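Local coordinates for Exo-arabinanase (Penicillium chrysogenum, PDB 3A72), which hydrolyses alpha-1,5-linked arabinan, probably releasing arabinobiose from chain ends, as an exo-acting glycoside hydrolase, at residues A[218-224]-A[235-241]. Residues are numbered along the deposited sequence; the frame is centred on the assembly and turned at random.
With AHR (alpha-L-arabinofuranose), chain B.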
loop_
_atom_site.group_PDB
_atom_site.type_symbol
_atom_site.label_atom_id
_atom_site.label_comp_id
_atom_site.label_asym_id
_atom_site.label_seq_id
_atom_site.Cartn_x
_atom_site.Cartn_y
_atom_site.Cartn_z
ATOM N N TYR A 218 12.076 -8.525 8.222
ATOM C CA TYR A 218 11.080 -7.741 7.504
ATOM C C TYR A 218 11.529 -7.626 6.073
ATOM O O TYR A 218 12.698 -7.322 5.779
ATOM C CB TYR A 218 10.902 -6.347 8.112
ATOM C CG TYR A 218 10.325 -6.373 9.507
ATOM C CD1 TYR A 218 8.969 -6.122 9.731
ATOM C CD2 TYR A 218 11.129 -6.665 10.619
ATOM C CE1 TYR A 218 8.445 -6.135 11.016
ATOM C CE2 TYR A 218 10.587 -6.683 11.889
ATOM C CZ TYR A 218 9.268 -6.431 12.107
ATOM O OH TYR A 218 8.754 -6.453 13.374
ATOM N N PHE A 219 10.575 -7.870 5.163
ATOM C CA PHE A 219 10.727 -7.757 3.707
ATOM C C PHE A 219 10.146 -6.417 3.271
ATOM O O PHE A 219 8.935 -6.216 3.352
ATOM C CB PHE A 219 10.027 -8.938 3.054
ATOM C CG PHE A 219 10.061 -9.011 1.571
ATOM C CD1 PHE A 219 11.113 -9.691 0.940
ATOM C CD2 PHE A 219 9.103 -8.429 0.761
ATOM C CE1 PHE A 219 11.169 -9.750 -0.431
ATOM C CE2 PHE A 219 9.155 -8.512 -0.618
ATOM C CZ PHE A 219 10.194 -9.180 -1.218
ATOM N N TYR A 220 11.022 -5.517 2.893
ATOM C CA TYR A 220 10.704 -4.137 2.493
ATOM C C TYR A 220 10.836 -4.059 0.995
ATOM O O TYR A 220 11.980 -4.167 0.497
ATOM C CB TYR A 220 11.645 -3.207 3.249
ATOM C CG TYR A 220 11.583 -1.732 2.950
ATOM C CD1 TYR A 220 11.010 -0.838 3.865
ATOM C CD2 TYR A 220 12.108 -1.189 1.801
ATOM C CE1 TYR A 220 10.958 0.523 3.592
ATOM C CE2 TYR A 220 12.068 0.152 1.528
ATOM C CZ TYR A 220 11.501 1.012 2.422
ATOM O OH TYR A 220 11.521 2.343 2.106
ATOM N N VAL A 221 9.763 -3.892 0.255
ATOM C CA VAL A 221 9.772 -3.889 -1.197
ATOM C C VAL A 221 9.407 -2.482 -1.679
ATOM O O VAL A 221 8.660 -1.736 -1.054
ATOM C CB VAL A 221 8.838 -4.975 -1.756
ATOM C CG1 VAL A 221 7.358 -4.659 -1.562
ATOM C CG2 VAL A 221 9.136 -5.303 -3.228
ATOM N N TYR A 222 9.971 -2.147 -2.853
ATOM C CA TYR A 222 9.774 -0.827 -3.440
ATOM C C TYR A 222 10.029 -0.903 -4.934
ATOM O O TYR A 222 10.618 -1.855 -5.447
ATOM C CB TYR A 222 10.707 0.168 -2.803
ATOM C CG TYR A 222 12.204 -0.073 -2.818
ATOM C CD1 TYR A 222 13.046 0.594 -3.682
ATOM C CD2 TYR A 222 12.767 -0.953 -1.905
ATOM C CE1 TYR A 222 14.422 0.389 -3.666
ATOM C CE2 TYR A 222 14.145 -1.129 -1.847
ATOM C CZ TYR A 222 14.964 -0.468 -2.721
ATOM O OH TYR A 222 16.330 -0.662 -2.609
ATOM N N GLU A 223 9.538 0.133 -5.657
ATOM C CA GLU A 223 9.972 0.343 -7.034
ATOM C C GLU A 223 11.221 1.191 -6.998
ATOM O O GLU A 223 11.304 2.183 -6.252
ATOM C CB GLU A 223 8.878 0.982 -7.910
ATOM C CG GLU A 223 8.488 2.399 -7.474
ATOM C CD GLU A 223 7.446 3.067 -8.344
ATOM O OE1 GLU A 223 6.688 2.359 -9.090
ATOM O OE2 GLU A 223 7.384 4.324 -8.259
ATOM N N TYR A 224 12.210 0.850 -7.802
ATOM C CA TYR A 224 13.470 1.613 -7.857
ATOM C C TYR A 224 13.484 2.311 -9.236
ATOM O O TYR A 224 13.989 1.758 -10.195
ATOM C CB TYR A 224 14.669 0.718 -7.567
ATOM C CG TYR A 224 15.996 1.407 -7.583
ATOM C CD1 TYR A 224 16.199 2.767 -7.783
ATOM C CD2 TYR A 224 17.151 0.683 -7.398
ATOM C CE1 TYR A 224 17.404 3.368 -7.791
ATOM C CE2 TYR A 224 18.416 1.276 -7.479
ATOM C CZ TYR A 224 18.520 2.618 -7.666
ATOM O OH TYR A 224 19.773 3.157 -7.778
ATOM N N PHE A 235 11.389 1.118 -13.566
ATOM C CA PHE A 235 10.970 0.992 -12.163
ATOM C C PHE A 235 11.004 -0.457 -11.716
ATOM O O PHE A 235 9.996 -0.980 -11.192
ATOM C CB PHE A 235 9.563 1.578 -11.978
ATOM C CG PHE A 235 9.441 3.061 -12.186
ATOM C CD1 PHE A 235 9.630 3.908 -11.130
ATOM C CD2 PHE A 235 9.053 3.589 -13.392
ATOM C CE1 PHE A 235 9.453 5.310 -11.253
ATOM C CE2 PHE A 235 8.904 4.951 -13.544
ATOM C CZ PHE A 235 9.050 5.788 -12.457
ATOM N N PRO A 236 12.141 -1.149 -11.811
ATOM C CA PRO A 236 12.203 -2.551 -11.327
ATOM C C PRO A 236 11.931 -2.648 -9.856
ATOM O O PRO A 236 12.263 -1.768 -9.051
ATOM C CB PRO A 236 13.644 -2.948 -11.610
ATOM C CG PRO A 236 14.385 -1.624 -11.578
ATOM C CD PRO A 236 13.455 -0.652 -12.259
ATOM N N LEU A 237 11.359 -3.791 -9.467
ATOM C CA LEU A 237 11.132 -4.053 -8.053
ATOM C C LEU A 237 12.437 -4.467 -7.374
ATOM O O LEU A 237 13.209 -5.304 -7.872
ATOM C CB LEU A 237 10.083 -5.151 -7.843
ATOM C CG LEU A 237 8.722 -4.831 -8.453
ATOM C CD1 LEU A 237 7.724 -5.877 -7.945
ATOM C CD2 LEU A 237 8.262 -3.417 -8.191
ATOM N N TYR A 238 12.658 -3.878 -6.196
ATOM C CA TYR A 238 13.786 -4.163 -5.305
ATOM C C TYR A 238 13.250 -4.423 -3.925
ATOM O O TYR A 238 12.168 -3.962 -3.554
ATOM C CB TYR A 238 14.767 -2.953 -5.231
ATOM C CG TYR A 238 15.811 -2.920 -6.309
ATOM C CD1 TYR A 238 15.497 -2.780 -7.648
ATOM C CD2 TYR A 238 17.151 -3.031 -5.971
ATOM C CE1 TYR A 238 16.497 -2.761 -8.597
ATOM C CE2 TYR A 238 18.184 -3.006 -6.929
ATOM C CZ TYR A 238 17.841 -2.878 -8.245
ATOM O OH TYR A 238 18.792 -2.834 -9.230
ATOM N N TYR A 239 14.030 -5.154 -3.110
ATOM C CA TYR A 239 13.702 -5.303 -1.713
ATOM C C TYR A 239 14.956 -5.218 -0.871
ATOM O O TYR A 239 16.090 -5.397 -1.304
ATOM C CB TYR A 239 12.969 -6.573 -1.458
ATOM C CG TYR A 239 13.471 -7.906 -1.972
ATOM C CD1 TYR A 239 14.294 -8.723 -1.199
ATOM C CD2 TYR A 239 13.083 -8.355 -3.209
ATOM C CE1 TYR A 239 14.730 -9.959 -1.673
ATOM C CE2 TYR A 239 13.481 -9.601 -3.653
ATOM C CZ TYR A 239 14.291 -10.397 -2.906
ATOM O OH TYR A 239 14.609 -11.655 -3.396
ATOM N N ARG A 240 14.696 -4.900 0.396
ATOM C CA ARG A 240 15.691 -4.891 1.474
ATOM C C ARG A 240 15.148 -5.760 2.589
ATOM O O ARG A 240 13.957 -5.828 2.841
ATOM C CB ARG A 240 15.951 -3.475 1.944
ATOM C CG ARG A 240 16.752 -2.674 0.945
ATOM C CD ARG A 240 16.837 -1.221 1.266
ATOM N NE ARG A 240 17.505 -0.452 0.214
ATOM C CZ ARG A 240 18.379 0.515 0.399
ATOM N NH1 ARG A 240 18.780 0.909 1.594
ATOM N NH2 ARG A 240 18.829 1.161 -0.670
ATOM N N LEU A 241 16.089 -6.434 3.277
ATOM C CA LEU A 241 15.769 -7.314 4.381
ATOM C C LEU A 241 16.437 -6.827 5.645
ATOM O O LEU A 241 17.673 -6.598 5.645
ATOM C CB LEU A 241 16.248 -8.732 4.027
ATOM C CG LEU A 241 15.362 -9.387 2.937
ATOM C CD1 LEU A 241 16.106 -10.331 2.057
ATOM C CD2 LEU A 241 14.130 -10.017 3.621
HETATM O O5 AHR B . 2.289 9.717 -8.490
HETATM C C5 AHR B . 3.176 9.673 -7.325
HETATM C C4 AHR B . 4.401 8.888 -7.698
HETATM O O4 AHR B . 4.018 7.516 -7.864
HETATM C C3 AHR B . 5.463 8.894 -6.604
HETATM O O3 AHR B . 6.343 10.016 -6.790
HETATM C C2 AHR B . 6.174 7.538 -6.836
HETATM O O2 AHR B . 6.667 6.948 -5.635
HETATM C C1 AHR B . 5.129 6.673 -7.537
HETATM O O1 AHR B . 5.634 6.205 -8.821
#
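Y222 leans over its cross-strand neighbour Y238. Its CB leaves the strand on the face shared with Y238 and R240, and CG sits between the backbone N and the carbonyl carbon (chi1 57°), which swings the ring toward 235-241. Further out, CD2 passes 3.5 Å from the carbonyl O of Y238, CZ lies 3.5 Å from Y238 CB, which packs against one ring face as a CH-pi contact, and OH accepts a fairly straight bond from R240 NE (3.1 Å) close to the guanidinium plane. Y198 OH bonds both Y222 OH and R240 NH2. Further along, the edge of Y224 meets the face of the Y238 ring, CD2 standing 3.6 Å above its centre with the planes 77° apart. The two strands form the antiparallel hairpin at the middle of a four-stranded sheet, one of six such blades in a sialidase-like beta-propeller. N-H...O=C bonds link Y220 with R240 and Y222 with Y238, and Y224 N reaches P236 O. Across the opposite face, F219 CE1 touches Y239 CG at 3.3 Å, the rings inclined at 37°. At the hairpin's loop end E223 runs alongside F235; OE2 accepts a 2.6 Å bond from O1 of the bound arabinofuranose, while S267 N holds OE1.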